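Side-chain contacts in citrate synthase (Pyrobaculum aerophilum, PDB 2IBP), which probably catalyses the condensation of oxaloacetate with acetyl-CoA to give citrate and CoA, a step of the tricarboxylic acid cycle: residues T61-S66 with D82-M87; L68-R73 with R149-L154; V155-T160 with D232-V237; E215-T220 with M369-G374; V225-L230 with A377-Y382. All coordinates share one frame; numbering follows the deposited sequence.

Contact 1: T61-S66 with D82-M87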
# COMPACT_ATOMS: atom_id res chain seq x y z
N THR A 61 -5.60 -27.17 -11.36
CA THR A 61 -5.41 -26.10 -12.33
C THR A 61 -5.46 -24.79 -11.54
O THR A 61 -5.94 -24.76 -10.40
CB THR A 61 -6.58 -26.06 -13.32
OG1 THR A 61 -7.82 -25.88 -12.61
CG2 THR A 61 -6.65 -27.37 -14.12
N TYR A 62 -5.06 -23.68 -12.15
CA TYR A 62 -5.14 -22.43 -11.41
C TYR A 62 -6.59 -22.07 -11.10
O TYR A 62 -6.88 -21.53 -10.04
CB TYR A 62 -4.46 -21.28 -12.13
CG TYR A 62 -4.43 -20.03 -11.28
CD1 TYR A 62 -3.64 -19.95 -10.15
CD2 TYR A 62 -5.20 -18.94 -11.61
CE1 TYR A 62 -3.60 -18.79 -9.38
CE2 TYR A 62 -5.13 -17.77 -10.88
CZ TYR A 62 -4.33 -17.70 -9.76
OH TYR A 62 -4.32 -16.53 -9.04
N GLU A 63 -7.51 -22.40 -12.01
CA GLU A 63 -8.91 -22.11 -11.73
C GLU A 63 -9.34 -22.81 -10.44
O GLU A 63 -9.90 -22.20 -9.55
CB GLU A 63 -9.83 -22.56 -12.87
CG GLU A 63 -9.68 -21.74 -14.16
CD GLU A 63 -8.59 -22.24 -15.11
OE1 GLU A 63 -7.62 -22.89 -14.66
OE2 GLU A 63 -8.70 -21.94 -16.32
N GLU A 64 -9.03 -24.10 -10.33
CA GLU A 64 -9.43 -24.86 -9.15
C GLU A 64 -8.66 -24.45 -7.89
O GLU A 64 -9.23 -24.36 -6.81
CB GLU A 64 -9.29 -26.35 -9.41
CG GLU A 64 -9.88 -27.22 -8.33
CD GLU A 64 -9.74 -28.69 -8.65
OE1 GLU A 64 -8.59 -29.18 -8.67
OE2 GLU A 64 -10.79 -29.36 -8.83
N VAL A 65 -7.36 -24.22 -8.03
CA VAL A 65 -6.55 -23.81 -6.90
C VAL A 65 -6.97 -22.43 -6.41
O VAL A 65 -6.98 -22.18 -5.21
CB VAL A 65 -5.05 -23.85 -7.26
CG1 VAL A 65 -4.22 -23.09 -6.23
CG2 VAL A 65 -4.60 -25.30 -7.41
N SER A 66 -7.29 -21.53 -7.33
CA SER A 66 -7.72 -20.20 -6.93
C SER A 66 -9.04 -20.29 -6.16
O SER A 66 -9.25 -19.61 -5.15
CB SER A 66 -7.79 -19.22 -8.11
OG SER A 66 -8.76 -19.57 -9.09
N ASP A 82 -19.44 -23.05 -12.59
CA ASP A 82 -19.99 -21.72 -12.40
C ASP A 82 -18.89 -20.68 -12.16
O ASP A 82 -18.94 -19.57 -12.69
CB ASP A 82 -21.00 -21.70 -11.25
CG ASP A 82 -22.24 -22.52 -11.56
OD1 ASP A 82 -22.44 -22.89 -12.74
OD2 ASP A 82 -23.03 -22.76 -10.61
N TYR A 83 -17.91 -21.04 -11.35
CA TYR A 83 -16.77 -20.17 -11.05
C TYR A 83 -15.98 -19.84 -12.33
O TYR A 83 -15.64 -18.68 -12.60
CB TYR A 83 -15.87 -20.87 -10.03
CG TYR A 83 -14.59 -20.13 -9.70
CD1 TYR A 83 -14.60 -19.08 -8.81
CD2 TYR A 83 -13.36 -20.63 -10.11
CE1 TYR A 83 -13.40 -18.43 -8.46
CE2 TYR A 83 -12.18 -19.99 -9.78
CZ TYR A 83 -12.20 -18.91 -8.95
OH TYR A 83 -11.02 -18.30 -8.56
N ILE A 84 -15.66 -20.88 -13.08
CA ILE A 84 -14.93 -20.70 -14.33
C ILE A 84 -15.68 -19.76 -15.25
O ILE A 84 -15.10 -18.83 -15.81
CB ILE A 84 -14.63 -22.05 -14.99
CG1 ILE A 84 -13.53 -22.78 -14.19
CG2 ILE A 84 -14.26 -21.86 -16.44
CD1 ILE A 84 -13.20 -24.15 -14.70
N ASN A 85 -17.00 -19.92 -15.34
CA ASN A 85 -17.80 -19.03 -16.18
C ASN A 85 -17.83 -17.59 -15.68
O ASN A 85 -17.77 -16.67 -16.47
CB ASN A 85 -19.21 -19.56 -16.31
CG ASN A 85 -19.34 -20.62 -17.38
OD1 ASN A 85 -18.55 -20.65 -18.32
ND2 ASN A 85 -20.37 -21.45 -17.28
N ARG A 86 -17.88 -17.39 -14.37
CA ARG A 86 -17.86 -16.05 -13.81
C ARG A 86 -16.51 -15.41 -14.11
O ARG A 86 -16.44 -14.28 -14.58
CB ARG A 86 -18.10 -16.04 -12.30
CG ARG A 86 -19.51 -16.44 -11.88
CD ARG A 86 -19.76 -16.13 -10.41
NE ARG A 86 -18.84 -16.80 -9.49
CZ ARG A 86 -19.04 -17.99 -8.96
NH1 ARG A 86 -20.08 -18.73 -9.34
NH2 ARG A 86 -18.15 -18.49 -8.12
N MET A 87 -15.45 -16.17 -13.90
CA MET A 87 -14.10 -15.66 -14.14
C MET A 87 -13.95 -15.27 -15.60
O MET A 87 -13.43 -14.21 -15.91
CB MET A 87 -13.04 -16.69 -13.72
CG MET A 87 -13.14 -17.08 -12.25
SD MET A 87 -12.61 -15.73 -11.21
CE MET A 87 -10.86 -16.10 -11.39
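Y83 reaches out of helix 77-90 and points its ring at the turn E63-S66, CE2 coming 3.2 Å from E63 O. The setting is a steep helix-helix crossing in the mostly helical citrate synthase fold: the axes of 62-66 and 82-87 pass 10.4 Å apart at 105°, a separation bridged by long side chains. Y83 CG points away from its backbone N (chi1 176°), which carries the ring across, and the phenol OH donates to S66 OG at 2.6 Å. S66 OG meets the ring at its edge, near the plane, and also lies 2.9 Å from both Y62 O and E63 O; its one proton can serve either carbonyl, so the hydroxyl can accept from Y83 while giving to its own helix. M87 CG sits over the centre of one face of the Y83 ring. A phenylalanine in place of Y83 would probably still fill the space but leave S66 OG without its donor from the facing helix. Beside this polar bridge, I84 CG1 packs 3.9 Å from E63 CB, the two side chains crossing obliquely. E63 then bends at chi2, and its OE2 accepts from the backbone N of H183. The first turn of helix 62-71 is held by an N-cap: T61 OG1 accepts from E64 N at 3.1 Å, with an N-H...O angle of 166°.

Contact 2: L68-R73 with R149-L154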
# COMPACT_ATOMS: atom_id res chain seq x y z
N LEU A 68 -10.02 -22.86 -4.39
CA LEU A 68 -9.59 -23.41 -3.12
C LEU A 68 -9.03 -22.32 -2.19
O LEU A 68 -9.42 -22.23 -1.03
CB LEU A 68 -8.54 -24.47 -3.37
CG LEU A 68 -7.86 -25.05 -2.14
CD1 LEU A 68 -8.85 -25.75 -1.20
CD2 LEU A 68 -6.75 -26.02 -2.55
N ILE A 69 -8.12 -21.52 -2.71
CA ILE A 69 -7.51 -20.48 -1.88
C ILE A 69 -8.56 -19.48 -1.43
O ILE A 69 -8.60 -19.11 -0.27
CB ILE A 69 -6.35 -19.82 -2.61
CG1 ILE A 69 -5.18 -20.82 -2.72
CG2 ILE A 69 -5.87 -18.59 -1.84
CD1 ILE A 69 -4.03 -20.34 -3.61
N LEU A 70 -9.41 -19.04 -2.34
CA LEU A 70 -10.42 -18.06 -2.00
C LEU A 70 -11.52 -18.57 -1.06
O LEU A 70 -11.81 -17.94 -0.03
CB LEU A 70 -11.03 -17.51 -3.29
CG LEU A 70 -12.06 -16.41 -3.11
CD1 LEU A 70 -11.49 -15.22 -2.31
CD2 LEU A 70 -12.55 -15.96 -4.49
N TYR A 71 -12.08 -19.73 -1.39
CA TYR A 71 -13.21 -20.27 -0.63
C TYR A 71 -12.87 -21.24 0.50
O TYR A 71 -13.73 -21.55 1.34
CB TYR A 71 -14.24 -20.85 -1.59
CG TYR A 71 -14.87 -19.79 -2.45
CD1 TYR A 71 -15.76 -18.88 -1.92
CD2 TYR A 71 -14.52 -19.65 -3.79
CE1 TYR A 71 -16.32 -17.91 -2.68
CE2 TYR A 71 -15.09 -18.67 -4.58
CZ TYR A 71 -15.96 -17.76 -4.00
OH TYR A 71 -16.56 -16.76 -4.73
N GLY A 72 -11.66 -21.77 0.50
CA GLY A 72 -11.18 -22.60 1.59
C GLY A 72 -11.42 -24.08 1.43
O GLY A 72 -11.09 -24.86 2.32
N ARG A 73 -11.99 -24.46 0.30
CA ARG A 73 -12.21 -25.87 0.02
C ARG A 73 -12.26 -26.12 -1.48
O ARG A 73 -12.42 -25.21 -2.27
CB ARG A 73 -13.53 -26.34 0.62
CG ARG A 73 -14.72 -25.64 0.05
CD ARG A 73 -15.99 -26.19 0.64
NE ARG A 73 -17.14 -25.44 0.15
CZ ARG A 73 -17.72 -25.64 -1.02
NH1 ARG A 73 -17.26 -26.56 -1.87
NH2 ARG A 73 -18.77 -24.90 -1.36
N ARG A 149 -17.24 -11.66 -4.88
CA ARG A 149 -17.41 -11.34 -6.29
C ARG A 149 -16.21 -10.47 -6.74
O ARG A 149 -15.62 -10.70 -7.79
CB ARG A 149 -18.72 -10.58 -6.51
CG ARG A 149 -19.30 -10.61 -7.92
CD ARG A 149 -20.68 -9.92 -7.96
NE ARG A 149 -21.57 -10.40 -6.90
CZ ARG A 149 -22.68 -9.79 -6.49
NH1 ARG A 149 -23.05 -8.63 -7.03
NH2 ARG A 149 -23.39 -10.31 -5.50
N ILE A 150 -15.89 -9.46 -5.94
CA ILE A 150 -14.78 -8.55 -6.24
C ILE A 150 -13.45 -9.28 -6.26
O ILE A 150 -12.60 -9.03 -7.13
CB ILE A 150 -14.75 -7.36 -5.26
CG1 ILE A 150 -16.04 -6.54 -5.45
CG2 ILE A 150 -13.49 -6.50 -5.49
CD1 ILE A 150 -16.40 -5.63 -4.27
N ALA A 151 -13.25 -10.15 -5.28
CA ALA A 151 -12.04 -10.98 -5.20
C ALA A 151 -11.89 -11.80 -6.49
O ALA A 151 -10.81 -11.83 -7.10
CB ALA A 151 -12.06 -11.87 -3.97
N GLU A 152 -12.97 -12.42 -6.95
CA GLU A 152 -12.94 -13.18 -8.21
C GLU A 152 -12.56 -12.29 -9.40
O GLU A 152 -11.76 -12.66 -10.24
CB GLU A 152 -14.29 -13.85 -8.47
CG GLU A 152 -14.61 -14.94 -7.51
CD GLU A 152 -15.90 -15.66 -7.83
OE1 GLU A 152 -16.59 -15.29 -8.82
OE2 GLU A 152 -16.19 -16.64 -7.12
N LYS A 153 -13.11 -11.08 -9.43
CA LYS A 153 -12.83 -10.16 -10.52
C LYS A 153 -11.36 -9.81 -10.55
O LYS A 153 -10.76 -9.73 -11.62
CB LYS A 153 -13.64 -8.89 -10.39
CG LYS A 153 -15.10 -9.08 -10.71
CD LYS A 153 -15.83 -7.81 -10.43
CE LYS A 153 -17.29 -7.93 -10.66
NZ LYS A 153 -17.93 -6.64 -10.23
N LEU A 154 -10.78 -9.55 -9.39
CA LEU A 154 -9.35 -9.21 -9.33
C LEU A 154 -8.46 -10.36 -9.85
O LEU A 154 -7.49 -10.14 -10.59
CB LEU A 154 -8.99 -8.84 -7.89
CG LEU A 154 -9.38 -7.40 -7.54
CD1 LEU A 154 -9.61 -7.18 -6.06
CD2 LEU A 154 -8.36 -6.40 -8.10
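Y71 OH donates to E152 OE2 at 2.4 Å, unusually close for such a bond, so the exact length is best read with caution; it ties the last turn of helix 62-71 to helix 141-169. The carboxylate oxygen meets the phenol at the ring edge, in its plane, while the ring and carboxylate planes stand 82° apart. Alongside, L70 divides its two methyls: CD1 rests on A151 CB at 3.8 Å, and CD2 touches E152 CG at the same distance of 3.8 Å. The glutamate is therefore gripped at its polar end and packed along its aliphatic stem.

One step outward, L70 CG lies over one face of the Y71 ring, toward its rim. E152 CG is anti to the carbonyl carbon (chi1 -68°) and the chain runs on extended, which delivers the carboxylate to the tyrosine. Its other oxygen, OE1, forms a salt bridge with R86 NE of helix 77-90; that positive charge is likely to stabilise the buried carboxylate. A leucine at E152 would probably leave Y71 OH without this acceptor and R86 without its charge partner. L380 of helix 363-382 also packs on both L70 and A151. This meeting of a helix C-terminus with a long helix, an apolar patch beside a buried acid, belongs to the helical core of the citrate synthase fold.

Contact 3: V155-T160 with D232-V237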
# COMPACT_ATOMS: atom_id res chain seq x y z
N VAL A 155 -8.80 -11.58 -9.49
CA VAL A 155 -8.05 -12.74 -9.94
C VAL A 155 -8.23 -12.89 -11.46
O VAL A 155 -7.28 -13.15 -12.20
CB VAL A 155 -8.53 -13.99 -9.20
CG1 VAL A 155 -7.88 -15.26 -9.79
CG2 VAL A 155 -8.24 -13.85 -7.71
N ALA A 156 -9.45 -12.69 -11.94
CA ALA A 156 -9.74 -12.84 -13.36
C ALA A 156 -9.12 -11.79 -14.26
O ALA A 156 -8.76 -12.08 -15.40
CB ALA A 156 -11.26 -12.87 -13.58
N LYS A 157 -9.02 -10.56 -13.75
CA LYS A 157 -8.61 -9.44 -14.55
C LYS A 157 -7.11 -9.24 -14.63
O LYS A 157 -6.62 -8.62 -15.58
CB LYS A 157 -9.26 -8.16 -14.03
CG LYS A 157 -10.77 -8.18 -14.19
CD LYS A 157 -11.44 -7.05 -13.47
CE LYS A 157 -12.95 -7.20 -13.57
NZ LYS A 157 -13.46 -6.94 -14.93
N MET A 158 -6.37 -9.72 -13.63
CA MET A 158 -4.94 -9.42 -13.60
C MET A 158 -4.22 -9.78 -14.91
O MET A 158 -3.48 -8.97 -15.45
CB MET A 158 -4.26 -10.05 -12.40
CG MET A 158 -2.97 -9.39 -12.03
SD MET A 158 -3.21 -7.71 -11.40
CE MET A 158 -4.13 -8.01 -9.92
N PRO A 159 -4.48 -10.98 -15.47
CA PRO A 159 -3.77 -11.29 -16.72
C PRO A 159 -4.13 -10.37 -17.87
O PRO A 159 -3.32 -10.13 -18.76
CB PRO A 159 -4.22 -12.73 -17.03
CG PRO A 159 -4.64 -13.27 -15.69
CD PRO A 159 -5.30 -12.11 -15.02
N THR A 160 -5.36 -9.88 -17.88
CA THR A 160 -5.79 -8.98 -18.95
C THR A 160 -5.00 -7.67 -18.87
O THR A 160 -4.56 -7.12 -19.88
CB THR A 160 -7.30 -8.73 -18.87
OG1 THR A 160 -7.97 -9.98 -18.66
CG2 THR A 160 -7.80 -8.07 -20.15
N ASP A 232 -11.07 -0.46 -0.06
CA ASP A 232 -11.59 -1.48 -0.95
C ASP A 232 -10.57 -2.49 -1.41
O ASP A 232 -9.36 -2.25 -1.39
CB ASP A 232 -12.26 -0.82 -2.14
CG ASP A 232 -11.27 -0.13 -3.03
OD1 ASP A 232 -10.81 0.99 -2.69
OD2 ASP A 232 -10.98 -0.71 -4.09
N LEU A 233 -11.07 -3.63 -1.89
CA LEU A 233 -10.22 -4.72 -2.36
C LEU A 233 -9.31 -4.35 -3.49
O LEU A 233 -8.16 -4.82 -3.56
CB LEU A 233 -11.07 -5.93 -2.72
CG LEU A 233 -11.59 -6.70 -1.52
CD1 LEU A 233 -12.85 -7.51 -1.87
CD2 LEU A 233 -10.50 -7.58 -0.95
N TYR A 234 -9.79 -3.54 -4.43
CA TYR A 234 -8.95 -3.13 -5.53
C TYR A 234 -7.79 -2.29 -4.99
O TYR A 234 -6.64 -2.48 -5.37
CB TYR A 234 -9.74 -2.33 -6.55
CG TYR A 234 -10.65 -3.15 -7.44
CD1 TYR A 234 -10.24 -3.52 -8.72
CD2 TYR A 234 -11.94 -3.46 -7.06
CE1 TYR A 234 -11.08 -4.19 -9.58
CE2 TYR A 234 -12.79 -4.18 -7.91
CZ TYR A 234 -12.35 -4.52 -9.17
OH TYR A 234 -13.17 -5.21 -10.07
N SER A 235 -8.09 -1.34 -4.12
CA SER A 235 -7.03 -0.50 -3.55
C SER A 235 -6.02 -1.32 -2.75
O SER A 235 -4.81 -1.08 -2.80
CB SER A 235 -7.66 0.60 -2.69
OG SER A 235 -8.39 1.46 -3.54
N SER A 236 -6.51 -2.34 -2.04
CA SER A 236 -5.63 -3.22 -1.28
C SER A 236 -4.67 -3.98 -2.22
O SER A 236 -3.47 -4.12 -1.95
CB SER A 236 -6.44 -4.17 -0.44
OG SER A 236 -7.21 -3.45 0.52
N VAL A 237 -5.21 -4.44 -3.34
CA VAL A 237 -4.39 -5.13 -4.33
C VAL A 237 -3.40 -4.16 -4.99
O VAL A 237 -2.23 -4.51 -5.17
CB VAL A 237 -5.24 -5.90 -5.35
CG1 VAL A 237 -4.37 -6.39 -6.52
CG2 VAL A 237 -5.91 -7.07 -4.66
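M158 CG lies anti to the backbone N (chi1 -158°), and further bends at chi2 and chi3 swing its methyl toward V237, whose CG1 is likewise anti to its own N. The two side chains meet tip to tip, M158 CE 3.8 Å from V237 CG1. One residue back, K157 runs extended as far as CE, which comes 4.0 Å from Y234 OH, with the lysine and tyrosine crossing at a slant. The bend at chi4 (-71°) then turns K157 NZ off to its own partners, Y90 O and a salt bridge to E120, while Y234 OH bonds to D124. Within 232-237, D232 is the N-cap, its OD2 accepting S235 N at 3.0 Å from above the carboxylate plane; D232 OD1 also pairs with K245 of the second subunit. P159, which has no N-H to give, lies where helix 141-169 kinks. The arrangement is thus that of a kinked core helix against the capped start of helix 233-244, a helix that also reaches the dimer interface.

Contact 4: E215-T220 with M369-G374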
# COMPACT_ATOMS: atom_id res chain seq x y z
N GLU A 215 2.54 -17.53 2.64
CA GLU A 215 2.49 -16.85 3.93
C GLU A 215 2.32 -15.34 3.78
O GLU A 215 1.45 -14.92 3.03
CB GLU A 215 3.63 -17.31 4.84
CG GLU A 215 3.44 -18.81 5.17
CD GLU A 215 4.43 -19.39 6.15
OE1 GLU A 215 5.52 -18.81 6.37
OE2 GLU A 215 4.13 -20.49 6.65
N VAL A 216 3.07 -14.53 4.54
CA VAL A 216 2.79 -13.09 4.57
C VAL A 216 3.98 -12.18 4.29
O VAL A 216 4.53 -11.54 5.20
CB VAL A 216 2.13 -12.66 5.91
CG1 VAL A 216 1.56 -11.25 5.77
CG2 VAL A 216 1.03 -13.62 6.31
N PRO A 217 4.41 -12.14 3.02
CA PRO A 217 5.47 -11.23 2.62
C PRO A 217 4.96 -9.79 2.59
O PRO A 217 3.76 -9.54 2.80
CB PRO A 217 5.85 -11.71 1.22
CG PRO A 217 4.64 -12.39 0.71
CD PRO A 217 3.90 -12.94 1.89
N ALA A 218 5.85 -8.87 2.26
CA ALA A 218 5.51 -7.46 2.32
C ALA A 218 4.31 -7.07 1.47
O ALA A 218 3.51 -6.22 1.88
CB ALA A 218 6.73 -6.60 1.97
N SER A 219 4.12 -7.71 0.32
CA SER A 219 3.00 -7.35 -0.55
C SER A 219 1.68 -7.77 0.12
O SER A 219 0.72 -7.00 0.21
CB SER A 219 3.15 -7.98 -1.93
OG SER A 219 3.27 -9.37 -1.84
N THR A 220 1.65 -8.98 0.65
CA THR A 220 0.47 -9.46 1.37
C THR A 220 0.22 -8.61 2.62
O THR A 220 -0.92 -8.30 2.95
CB THR A 220 0.64 -10.93 1.71
OG1 THR A 220 0.88 -11.65 0.50
CG2 THR A 220 -0.58 -11.49 2.40
N MET A 369 -0.15 -11.93 -11.10
CA MET A 369 -1.26 -12.72 -11.65
C MET A 369 -1.50 -13.97 -10.83
O MET A 369 -2.64 -14.41 -10.68
CB MET A 369 -0.99 -13.12 -13.10
CG MET A 369 -1.15 -11.97 -14.05
SD MET A 369 -0.31 -12.28 -15.61
CE MET A 369 -0.71 -14.00 -15.90
N SER A 370 -0.44 -14.56 -10.31
CA SER A 370 -0.56 -15.72 -9.46
C SER A 370 -1.05 -15.35 -8.05
O SER A 370 -2.07 -15.85 -7.55
CB SER A 370 0.78 -16.42 -9.33
OG SER A 370 0.68 -17.48 -8.42
N ARG A 371 -0.28 -14.46 -7.43
CA ARG A 371 -0.46 -14.12 -6.03
C ARG A 371 -1.70 -13.32 -5.69
O ARG A 371 -2.11 -13.29 -4.54
CB ARG A 371 0.78 -13.37 -5.55
CG ARG A 371 0.79 -13.01 -4.08
CD ARG A 371 0.67 -14.21 -3.14
NE ARG A 371 1.65 -15.26 -3.50
CZ ARG A 371 2.89 -15.32 -3.01
NH1 ARG A 371 3.29 -14.52 -2.03
NH2 ARG A 371 3.73 -16.24 -3.46
N VAL A 372 -2.33 -12.73 -6.69
CA VAL A 372 -3.52 -11.93 -6.44
C VAL A 372 -4.57 -12.74 -5.68
O VAL A 372 -5.25 -12.21 -4.79
CB VAL A 372 -4.09 -11.31 -7.71
CG1 VAL A 372 -4.40 -12.38 -8.73
CG2 VAL A 372 -5.30 -10.43 -7.38
N VAL A 373 -4.66 -14.04 -5.95
CA VAL A 373 -5.65 -14.82 -5.22
C VAL A 373 -5.29 -14.92 -3.73
O VAL A 373 -6.17 -14.84 -2.88
CB VAL A 373 -5.94 -16.20 -5.83
CG1 VAL A 373 -4.76 -17.15 -5.74
CG2 VAL A 373 -7.18 -16.80 -5.15
N GLY A 374 -4.01 -15.09 -3.42
CA GLY A 374 -3.58 -15.11 -2.04
C GLY A 374 -3.87 -13.76 -1.39
O GLY A 374 -4.40 -13.70 -0.29
O HOH W 1 2.55 -11.75 -1.54
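P217 sets its ring carbon CG against the guanidinium of R371, 3.7 Å from NH1, in the plane of the flat group and at its edge. This is where the start of helix 218-227, with P217 at its N-cap position, meets the kinked middle of helix 363-382 in the citrate synthase core. The R371 side chain lies about 9 Å from each of the side chains of H289 and D346, both predicted active-site residues. Proline and arginine approach from opposite directions, and this is the close-packed part of the contact.

R371 gets there by a folded path: it first heads straight away from its own N (chi1 -177°), then folds at chi2 and chi3, curling back beside its own helix. G374 fits this curl, since a beta carbon there would stand only 3.2 Å from R371 CD. R371 NE, meanwhile, donates to H211 O, which should help fix the rotation of the group.

Toward T220 the fit is looser, for T220 OG1 comes no nearer than 4.5 Å to R371 CD. A single water spans the interval instead. It accepts from R371 NH1 at 2.9 Å and donates to T220 OG1 at 2.6 Å. The same water is bound to S219 OG at 2.5 Å, and that hydroxyl is also in hydrogen bonds with H249 NE2 and W375 NE1.

Contact 5: V225-L230 with A377-Y382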
# COMPACT_ATOMS: atom_id res chain seq x y z
N VAL A 225 -2.62 -3.98 5.54
CA VAL A 225 -2.62 -2.64 6.15
C VAL A 225 -3.69 -1.76 5.50
O VAL A 225 -4.44 -1.07 6.18
CB VAL A 225 -1.23 -2.00 6.06
CG1 VAL A 225 -1.29 -0.54 6.55
CG2 VAL A 225 -0.25 -2.79 6.89
N VAL A 226 -3.77 -1.80 4.18
CA VAL A 226 -4.75 -1.04 3.46
C VAL A 226 -6.13 -1.56 3.77
O VAL A 226 -7.02 -0.80 4.11
CB VAL A 226 -4.46 -1.06 1.94
CG1 VAL A 226 -5.64 -0.50 1.16
CG2 VAL A 226 -3.17 -0.30 1.65
N ALA A 227 -6.32 -2.88 3.72
CA ALA A 227 -7.63 -3.44 4.00
C ALA A 227 -8.08 -3.17 5.42
O ALA A 227 -9.29 -3.07 5.68
CB ALA A 227 -7.64 -4.93 3.73
N SER A 228 -7.13 -2.97 6.33
CA SER A 228 -7.47 -2.80 7.75
C SER A 228 -8.25 -1.52 8.04
O SER A 228 -8.89 -1.41 9.09
CB SER A 228 -6.25 -2.87 8.66
OG SER A 228 -5.50 -1.67 8.61
N THR A 229 -8.19 -0.56 7.12
CA THR A 229 -8.93 0.69 7.22
C THR A 229 -10.31 0.56 6.60
O THR A 229 -11.08 1.52 6.53
CB THR A 229 -8.23 1.84 6.48
OG1 THR A 229 -8.25 1.60 5.07
CG2 THR A 229 -6.81 2.03 6.96
N LEU A 230 -10.58 -0.65 6.10
CA LEU A 230 -11.79 -0.97 5.36
C LEU A 230 -11.80 -0.36 3.98
O LEU A 230 -12.85 -0.22 3.34
CB LEU A 230 -13.07 -0.68 6.13
CG LEU A 230 -13.20 -1.50 7.42
CD1 LEU A 230 -14.58 -1.22 8.02
CD2 LEU A 230 -13.01 -2.98 7.21
N ALA A 377 -7.64 -13.43 -0.74
CA ALA A 377 -8.04 -14.40 0.29
C ALA A 377 -7.59 -13.90 1.66
O ALA A 377 -8.30 -14.03 2.66
CB ALA A 377 -7.43 -15.78 0.02
N HIS A 378 -6.37 -13.37 1.72
CA HIS A 378 -5.83 -12.87 2.98
C HIS A 378 -6.62 -11.68 3.50
O HIS A 378 -6.91 -11.61 4.68
CB HIS A 378 -4.36 -12.51 2.86
CG HIS A 378 -3.44 -13.66 3.08
ND1 HIS A 378 -3.04 -14.07 4.34
CD2 HIS A 378 -2.78 -14.46 2.21
CE1 HIS A 378 -2.21 -15.09 4.23
NE2 HIS A 378 -2.05 -15.36 2.95
N VAL A 379 -7.01 -10.78 2.60
CA VAL A 379 -7.82 -9.63 2.98
C VAL A 379 -9.16 -10.09 3.54
O VAL A 379 -9.56 -9.68 4.64
CB VAL A 379 -8.05 -8.66 1.82
CG1 VAL A 379 -9.18 -7.66 2.15
CG2 VAL A 379 -6.73 -7.95 1.50
N LEU A 380 -9.85 -10.96 2.81
CA LEU A 380 -11.14 -11.45 3.26
C LEU A 380 -11.02 -12.15 4.60
O LEU A 380 -11.89 -12.00 5.47
CB LEU A 380 -11.78 -12.35 2.21
CG LEU A 380 -12.07 -11.61 0.90
CD1 LEU A 380 -12.62 -12.56 -0.14
CD2 LEU A 380 -13.00 -10.43 1.08
N GLU A 381 -9.95 -12.90 4.79
CA GLU A 381 -9.72 -13.56 6.06
C GLU A 381 -9.56 -12.55 7.19
O GLU A 381 -10.18 -12.68 8.24
CB GLU A 381 -8.49 -14.46 5.99
CG GLU A 381 -8.22 -15.22 7.25
CD GLU A 381 -7.07 -16.17 7.10
OE1 GLU A 381 -5.93 -15.68 6.90
OE2 GLU A 381 -7.30 -17.40 7.19
N TYR A 382 -8.77 -11.50 6.96
CA TYR A 382 -8.56 -10.48 7.97
C TYR A 382 -9.88 -9.79 8.32
O TYR A 382 -10.12 -9.46 9.48
CB TYR A 382 -7.54 -9.44 7.49
CG TYR A 382 -7.04 -8.59 8.61
CD1 TYR A 382 -6.23 -9.14 9.60
CD2 TYR A 382 -7.36 -7.23 8.70
CE1 TYR A 382 -5.78 -8.38 10.65
CE2 TYR A 382 -6.88 -6.45 9.74
CZ TYR A 382 -6.10 -7.05 10.73
OH TYR A 382 -5.64 -6.32 11.80
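A Schellman motif closes helix 218-227, and A227 and S228, where the helix gives way to the turn, pack against the final turns of helix 363-382. A227 CB fits against the branch of V379, 3.5 Å from CG1 and 3.9 Å from CG2, where the two backbones come close enough for the CA atoms of A227 and V379 to lie 6.3 Å apart. Next to it, S228 CB rests 3.8 Å from CE2 of the Y382 ring, approaching it obliquely. With chi1 at -165° the Y382 ring swings out opposite the backbone nitrogen, toward S228; its hydroxyl bonds onward to R387 O.

The serine keeps its polar end in its own turn. S228 OG donates to V225 O at 2.7 Å, tilted 28° from the carbonyl plane, and accepts from F389 N. Behind it a type I turn runs from A227 to L230, with L230 N bonded to A227 O and L230 at positive phi. T229, in the same turn, bonds to the second subunit.

Across the interface itself, then, carbon meets carbon. The hydroxyls of S228 and Y382 are satisfied elsewhere, which implies that the two helix ends are matched here by shape and burial, while hydrogen bonding shapes the turn and links it to its surroundings.

Overall arrangement
From the N terminus, contact 1 closes the shortest loop, joining helix 62-71 to helix 77-90. Contact 2 opens from the same first helix before that loop has closed, so the two cross, and it reaches on to helix 141-169; the salt bridge from R86 to E152 joins them in space. Contact 3 follows in series, tying the next part of helix 141-169 to helix 233-244. Contacts 4 and 5 both start inside the loop of contact 3 and end far along on helix 363-382, crossing contact 3 and each other. That late helix touches the earlier elements too, for Y62 OH probably bonds to S370 O and L70 meets L380.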